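Side-chain contacts in Endoglucanase(Endo-1,4-beta-glucanase)protein (Pseudomonas stutzeri, PDB 6R2J), which probably hydrolyses beta-1,4-glycosidic bonds of cellulose-like glucans and binds cellobiose: residues A[207-212]-A[227-232]; A[253-258]-A[264-269]. All blocks are in the same frame, centred on the assembly; numbering follows the deposited sequence.

Interaction 1 of 2, residues A[207-212]-A[227-232]. With BGC (beta-D-glucopyranose), chain E; BGC (beta-D-glucopyranose), chain B.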
loop_
_atom_site.group_PDB
_atom_site.type_symbol
_atom_site.label_atom_id
_atom_site.label_comp_id
_atom_site.label_asym_id
_atom_site.label_seq_id
_atom_site.Cartn_x
_atom_site.Cartn_y
_atom_site.Cartn_z
ATOM N N LEU A 207 -5.023 0.190 8.685
ATOM C CA LEU A 207 -5.940 -0.136 9.765
ATOM C C LEU A 207 -5.600 -1.504 10.329
ATOM O O LEU A 207 -5.635 -2.501 9.609
ATOM C CB LEU A 207 -7.392 -0.112 9.241
ATOM C CG LEU A 207 -8.583 -0.374 10.180
ATOM C CD1 LEU A 207 -9.846 0.240 9.521
ATOM C CD2 LEU A 207 -8.738 -1.856 10.505
ATOM N N TYR A 208 -5.298 -1.542 11.619
ATOM C CA TYR A 208 -5.052 -2.772 12.334
ATOM C C TYR A 208 -6.007 -2.862 13.519
ATOM O O TYR A 208 -6.724 -1.917 13.856
ATOM C CB TYR A 208 -3.585 -2.864 12.754
ATOM C CG TYR A 208 -2.639 -3.029 11.584
ATOM C CD1 TYR A 208 -2.358 -4.287 11.078
ATOM C CD2 TYR A 208 -2.015 -1.919 11.000
ATOM C CE1 TYR A 208 -1.467 -4.446 10.020
ATOM C CE2 TYR A 208 -1.161 -2.053 9.919
ATOM C CZ TYR A 208 -0.864 -3.321 9.440
ATOM O OH TYR A 208 0.018 -3.492 8.400
ATOM N N PHE A 209 -6.018 -4.018 14.159
ATOM C CA PHE A 209 -7.065 -4.332 15.121
ATOM C C PHE A 209 -6.623 -4.288 16.583
ATOM O O PHE A 209 -7.463 -4.546 17.457
ATOM C CB PHE A 209 -7.603 -5.738 14.827
ATOM C CG PHE A 209 -8.264 -5.887 13.489
ATOM C CD1 PHE A 209 -8.721 -4.765 12.782
ATOM C CD2 PHE A 209 -8.477 -7.154 12.961
ATOM C CE1 PHE A 209 -9.350 -4.911 11.563
ATOM C CE2 PHE A 209 -9.136 -7.313 11.763
ATOM C CZ PHE A 209 -9.558 -6.189 11.052
ATOM N N ASP A 210 -5.328 -4.060 16.870
ATOM C CA ASP A 210 -4.854 -4.058 18.250
ATOM C C ASP A 210 -5.102 -2.697 18.907
ATOM O O ASP A 210 -5.411 -1.690 18.249
ATOM C CB ASP A 210 -3.405 -4.541 18.412
ATOM C CG ASP A 210 -2.434 -3.888 17.457
ATOM O OD1 ASP A 210 -2.884 -3.264 16.481
ATOM O OD2 ASP A 210 -1.202 -4.023 17.663
ATOM N N ASP A 211 -4.987 -2.700 20.249
ATOM C CA ASP A 211 -5.485 -1.612 21.080
ATOM C C ASP A 211 -4.750 -0.321 20.823
ATOM O O ASP A 211 -5.294 0.761 21.084
ATOM C CB ASP A 211 -5.255 -1.962 22.528
ATOM C CG ASP A 211 -6.194 -3.006 23.032
ATOM O OD1 ASP A 211 -7.031 -3.514 22.254
ATOM O OD2 ASP A 211 -6.147 -3.276 24.256
ATOM N N ASP A 212 -3.522 -0.414 20.324
ATOM C CA ASP A 212 -2.695 0.755 20.063
ATOM C C ASP A 212 -2.622 1.075 18.582
ATOM O O ASP A 212 -1.788 1.886 18.174
ATOM C CB ASP A 212 -1.301 0.543 20.656
ATOM C CG ASP A 212 -0.540 -0.579 19.994
ATOM O OD1 ASP A 212 -1.032 -1.129 19.003
ATOM O OD2 ASP A 212 0.565 -0.915 20.463
ATOM N N PRO A 227 -15.409 -7.949 17.242
ATOM C CA PRO A 227 -15.589 -8.370 15.836
ATOM C C PRO A 227 -15.842 -7.213 14.859
ATOM O O PRO A 227 -15.685 -7.377 13.643
ATOM C CB PRO A 227 -16.782 -9.345 15.897
ATOM C CG PRO A 227 -17.421 -9.134 17.281
ATOM C CD PRO A 227 -16.299 -8.681 18.168
ATOM N N MET A 228 -16.237 -6.046 15.351
ATOM C CA MET A 228 -16.562 -4.911 14.495
ATOM C C MET A 228 -15.517 -3.793 14.534
ATOM O O MET A 228 -15.713 -2.740 13.906
ATOM C CB MET A 228 -17.946 -4.357 14.877
ATOM C CG MET A 228 -19.111 -5.293 14.588
ATOM S SD MET A 228 -19.246 -5.758 12.836
ATOM C CE MET A 228 -20.142 -4.370 12.126
ATOM N N ILE A 229 -14.407 -3.998 15.246
ATOM C CA ILE A 229 -13.372 -2.975 15.362
ATOM C C ILE A 229 -12.821 -2.615 13.994
ATOM O O ILE A 229 -12.450 -1.462 13.756
ATOM C CB ILE A 229 -12.307 -3.423 16.382
ATOM C CG1 ILE A 229 -11.532 -2.224 16.913
ATOM C CG2 ILE A 229 -11.305 -4.388 15.787
ATOM C CD1 ILE A 229 -12.386 -1.118 17.485
ATOM N N GLY A 230 -12.811 -3.553 13.057
ATOM C CA GLY A 230 -12.348 -3.211 11.735
ATOM C C GLY A 230 -13.308 -2.265 11.047
ATOM O O GLY A 230 -12.895 -1.290 10.426
ATOM N N VAL A 231 -14.610 -2.532 11.155
ATOM C CA VAL A 231 -15.587 -1.632 10.542
ATOM C C VAL A 231 -15.590 -0.267 11.236
ATOM O O VAL A 231 -15.727 0.788 10.588
ATOM C CB VAL A 231 -16.988 -2.265 10.535
ATOM C CG1 VAL A 231 -17.973 -1.218 10.001
ATOM C CG2 VAL A 231 -17.027 -3.558 9.743
ATOM N N GLU A 232 -15.451 -0.268 12.559
ATOM C CA GLU A 232 -15.437 0.978 13.307
ATOM C C GLU A 232 -14.219 1.822 12.964
ATOM O O GLU A 232 -14.322 3.049 12.933
ATOM C CB GLU A 232 -15.476 0.655 14.790
ATOM C CG GLU A 232 -16.779 0.013 15.241
ATOM C CD GLU A 232 -16.650 -0.713 16.587
ATOM O OE1 GLU A 232 -15.644 -0.488 17.330
ATOM O OE2 GLU A 232 -17.590 -1.501 16.916
HETATM C C2 BGC E . 3.394 2.548 15.634
HETATM C C3 BGC E . 2.331 2.924 14.635
HETATM C C4 BGC E . 1.104 2.990 15.503
HETATM C C5 BGC E . 1.215 4.024 16.674
HETATM C C6 BGC E . 0.022 4.011 17.660
HETATM C C1 BGC E . 3.657 3.728 16.588
HETATM O O1 BGC E . 4.748 3.597 17.443
HETATM O O2 BGC E . 4.652 2.239 15.052
HETATM O O3 BGC E . 2.018 1.952 13.630
HETATM O O4 BGC E . -0.168 3.358 14.987
HETATM O O5 BGC E . 2.461 4.062 17.471
HETATM O O6 BGC E . -1.160 3.852 16.889
HETATM C C2 BGC B . -1.274 3.866 13.267
HETATM C C3 BGC B . -1.932 3.907 11.924
HETATM C C4 BGC B . -1.150 2.927 11.114
HETATM C C5 BGC B . -0.580 1.739 11.823
HETATM C C6 BGC B . 0.064 0.957 10.718
HETATM C C1 BGC B . -0.524 2.669 13.905
HETATM O O2 BGC B . -2.202 4.597 14.168
HETATM O O3 BGC B . -1.889 5.206 11.323
HETATM O O4 BGC B . -2.099 2.740 10.089
HETATM O O5 BGC B . 0.415 2.251 12.832
HETATM O O6 BGC B . 1.029 0.062 11.333
#

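Interaction 2 of 2, residues A[253-258]-A[264-269]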
loop_
_atom_site.group_PDB
_atom_site.type_symbol
_atom_site.label_atom_id
_atom_site.label_comp_id
_atom_site.label_asym_id
_atom_site.label_seq_id
_atom_site.Cartn_x
_atom_site.Cartn_y
_atom_site.Cartn_z
ATOM N N TYR A 253 -3.664 -3.891 6.350
ATOM C CA TYR A 253 -4.498 -4.481 7.385
ATOM C C TYR A 253 -3.980 -5.916 7.431
ATOM O O TYR A 253 -3.558 -6.445 6.398
ATOM C CB TYR A 253 -5.981 -4.423 7.030
ATOM C CG TYR A 253 -6.427 -5.495 6.090
ATOM C CD1 TYR A 253 -6.308 -5.319 4.714
ATOM C CD2 TYR A 253 -6.974 -6.676 6.571
ATOM C CE1 TYR A 253 -6.717 -6.261 3.866
ATOM C CE2 TYR A 253 -7.380 -7.651 5.705
ATOM C CZ TYR A 253 -7.240 -7.455 4.362
ATOM O OH TYR A 253 -7.658 -8.464 3.511
ATOM N N GLY A 254 -3.976 -6.559 8.601
ATOM C CA GLY A 254 -3.503 -7.929 8.713
ATOM C C GLY A 254 -3.827 -8.452 10.089
ATOM O O GLY A 254 -4.137 -7.683 11.001
ATOM N N ILE A 255 -3.767 -9.775 10.221
ATOM C CA ILE A 255 -4.116 -10.393 11.494
ATOM C C ILE A 255 -3.157 -11.534 11.780
ATOM O O ILE A 255 -2.652 -12.205 10.876
ATOM C CB ILE A 255 -5.576 -10.938 11.530
ATOM C CG1 ILE A 255 -5.797 -12.029 10.481
ATOM C CG2 ILE A 255 -6.610 -9.860 11.343
ATOM C CD1 ILE A 255 -7.204 -12.650 10.493
ATOM N N PRO A 256 -2.889 -11.767 13.071
ATOM C CA PRO A 256 -2.169 -12.991 13.437
ATOM C C PRO A 256 -3.038 -14.221 13.259
ATOM O O PRO A 256 -4.258 -14.179 13.406
ATOM C CB PRO A 256 -1.825 -12.779 14.919
ATOM C CG PRO A 256 -2.051 -11.253 15.181
ATOM C CD PRO A 256 -3.173 -10.903 14.248
ATOM N N ASP A 257 -2.382 -15.333 12.999
ATOM C CA ASP A 257 -3.028 -16.621 12.838
ATOM C C ASP A 257 -3.416 -17.303 14.154
ATOM O O ASP A 257 -3.894 -18.434 14.107
ATOM C CB ASP A 257 -2.066 -17.520 12.048
ATOM C CG ASP A 257 -0.699 -17.774 12.783
ATOM O OD1 ASP A 257 -0.666 -17.703 14.023
ATOM O OD2 ASP A 257 0.334 -18.081 12.123
ATOM N N ASP A 258 -3.259 -16.653 15.306
ATOM C CA ASP A 258 -3.559 -17.293 16.586
ATOM C C ASP A 258 -4.572 -16.514 17.415
ATOM O O ASP A 258 -4.724 -16.752 18.626
ATOM C CB ASP A 258 -2.274 -17.524 17.379
ATOM C CG ASP A 258 -1.598 -16.228 17.810
ATOM O OD1 ASP A 258 -1.971 -15.145 17.272
ATOM O OD2 ASP A 258 -0.702 -16.310 18.702
ATOM N N GLN A 264 -12.540 -12.815 12.930
ATOM C CA GLN A 264 -13.879 -12.276 12.793
ATOM C C GLN A 264 -13.830 -10.830 12.327
ATOM O O GLN A 264 -14.599 -10.433 11.447
ATOM C CB GLN A 264 -14.613 -12.345 14.113
ATOM C CG GLN A 264 -16.099 -12.362 13.885
ATOM C CD GLN A 264 -16.545 -13.664 13.251
ATOM O OE1 GLN A 264 -16.038 -14.739 13.601
ATOM N NE2 GLN A 264 -17.453 -13.573 12.276
ATOM N N ALA A 265 -12.923 -10.036 12.917
ATOM C CA ALA A 265 -12.763 -8.630 12.575
ATOM C C ALA A 265 -12.373 -8.447 11.127
ATOM O O ALA A 265 -12.827 -7.491 10.490
ATOM C CB ALA A 265 -11.742 -7.995 13.518
ATOM N N MET A 266 -11.559 -9.363 10.584
ATOM C CA MET A 266 -11.165 -9.269 9.187
ATOM C C MET A 266 -12.335 -9.567 8.274
ATOM O O MET A 266 -12.566 -8.835 7.311
ATOM C CB MET A 266 -10.044 -10.243 8.900
ATOM C CG MET A 266 -9.556 -10.249 7.485
ATOM S SD MET A 266 -8.011 -11.182 7.281
ATOM C CE MET A 266 -7.941 -11.455 5.491
ATOM N N ASP A 267 -13.067 -10.647 8.552
ATOM C CA ASP A 267 -14.263 -10.962 7.776
ATOM C C ASP A 267 -15.235 -9.779 7.721
ATOM O O ASP A 267 -15.732 -9.408 6.651
ATOM C CB ASP A 267 -14.939 -12.182 8.402
ATOM C CG ASP A 267 -15.550 -13.109 7.345
ATOM O OD1 ASP A 267 -14.768 -13.668 6.499
ATOM O OD2 ASP A 267 -16.801 -13.285 7.385
ATOM N N ASN A 268 -15.504 -9.159 8.860
ATOM C CA ASN A 268 -16.464 -8.065 8.840
ATOM C C ASN A 268 -15.888 -6.826 8.170
ATOM O O ASN A 268 -16.628 -6.069 7.536
ATOM C CB ASN A 268 -16.886 -7.752 10.262
ATOM C CG ASN A 268 -17.668 -8.858 10.877
ATOM O OD1 ASN A 268 -18.449 -9.526 10.192
ATOM N ND2 ASN A 268 -17.476 -9.068 12.178
ATOM N N LEU A 269 -14.584 -6.582 8.328
ATOM C CA LEU A 269 -13.967 -5.463 7.620
ATOM C C LEU A 269 -14.081 -5.637 6.105
ATOM O O LEU A 269 -14.571 -4.749 5.405
ATOM C CB LEU A 269 -12.509 -5.313 8.045
ATOM C CG LEU A 269 -11.717 -4.327 7.205
ATOM C CD1 LEU A 269 -12.163 -2.871 7.407
ATOM C CD2 LEU A 269 -10.206 -4.503 7.478
#

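Interaction 1 of 2, residues A[207-212]-A[227-232]
Phe-209 and Gly-230 bring the loop 207-212 up to the first turn of the helix beginning at Ile-229, their CA atoms 6.4 Å apart. The corner CE1 of the phenyl ring rests 3.5 Å from Gly-230 CA, and a glycine suits this place because even a CB would collide with the ring. With chi1 at -63°, Phe-209 CG stands anti to the carbonyl carbon, which lays the ring alongside Ile-229: CG2 of the isoleucine lies 4.0 Å from CD1, the two side chains running past each other in opposite directions. Next to this, Leu-207 brings its CD1 methyl to 3.5 Å from Gly-230 O. In the family 5 (beta/alpha)8 barrel this loop follows strand 201-206 and precedes helix 229-244; Leu-207 and Phe-209 pack on the helix while Tyr-208 and Asp-212 belong to the glycan pocket. Tyr-208 points away from the helix; its ring edge meets C6 of the chain B glucose, with CE2 at 3.3 Å, and its hydroxyl is hydrogen-bonded to Glu-252. Cutting Phe-209 back to an alanine would probably open a gap beside Gly-230 CA and leave Ile-229 CG2 with the beta-carbon alone in place of the ring. Arg-233 NH1 is hydrogen-bonded to the carbonyl oxygens of Tyr-208 and Asp-210.

Interaction 2 of 2, residues A[253-258]-A[264-269]
Met-266 reaches out from helix 260-276 and passes at about a right angle to both Tyr-253 and Ile-255, so that one long, flexible side chain serves two neighbours. Its chain is fully extended, with CG anti to the backbone N (chi1 180°), and this carries the thioether straight off the helix to the loop. Against the tyrosine it comes in at the ring edge rather than over a face. The sulfur SD is 5.3 Å from the centroid of the Tyr-253 ring and 80° off the ring normal, a Met-aromatic contact. Along the same rim, Met-266 CG lies 3.8 Å from Tyr-253 CE2, and the methyl CE ends 3.6 Å from Tyr-253 OH. Ile-255 approaches the sulfur from the loop: its CD1 methyl stands 3.6 Å from Met-266 SD, with CB of the methionine slightly farther off. One helical turn on, Leu-269 meets the tyrosine at a slant, its CD2 methyl 4.0 Å from Tyr-253 CD2. With CG between the backbone N and the carbonyl carbon (chi1 80°), the Tyr-253 ring has its CD2-CE2 side next to Leu-269 and Met-266. An aromatic residue suits this place because its broad outline takes methionine and leucine together, while Tyr-282 packs edge-to-face with it. The hydroxyl of Tyr-282 is also hydrogen-bonded to Ile-255 N, so the same residue touches both loop positions. All four touching residues are buried, a largely apolar seam joining the loop that leaves strand 248-252 to the helix that follows it, a beta-alpha unit of the TIM barrel.

Interactions 1 and 2 are successive on the chain, each joining a loop that follows a barrel strand to the next helix, and their centres lie about 9 Å apart. They abut directly. Phe-209 CE2 is 3.2 Å from Ala-265 CB, where a small residue suits the ring, and Asn-268 ND2 lies 2.9 Å from Pro-227 O, a probable hydrogen bond from helix 260-276 to the loop just ahead of helix 229-244. Leu-207 O approaches Tyr-253 CB at 3.2 Å. Of the two, interaction 1 reaches the glycan pocket itself, through Tyr-208 and Asp-212; interaction 2 lies farther from the sugar, the Tyr-253 side chain about 9 Å from a bound glucose.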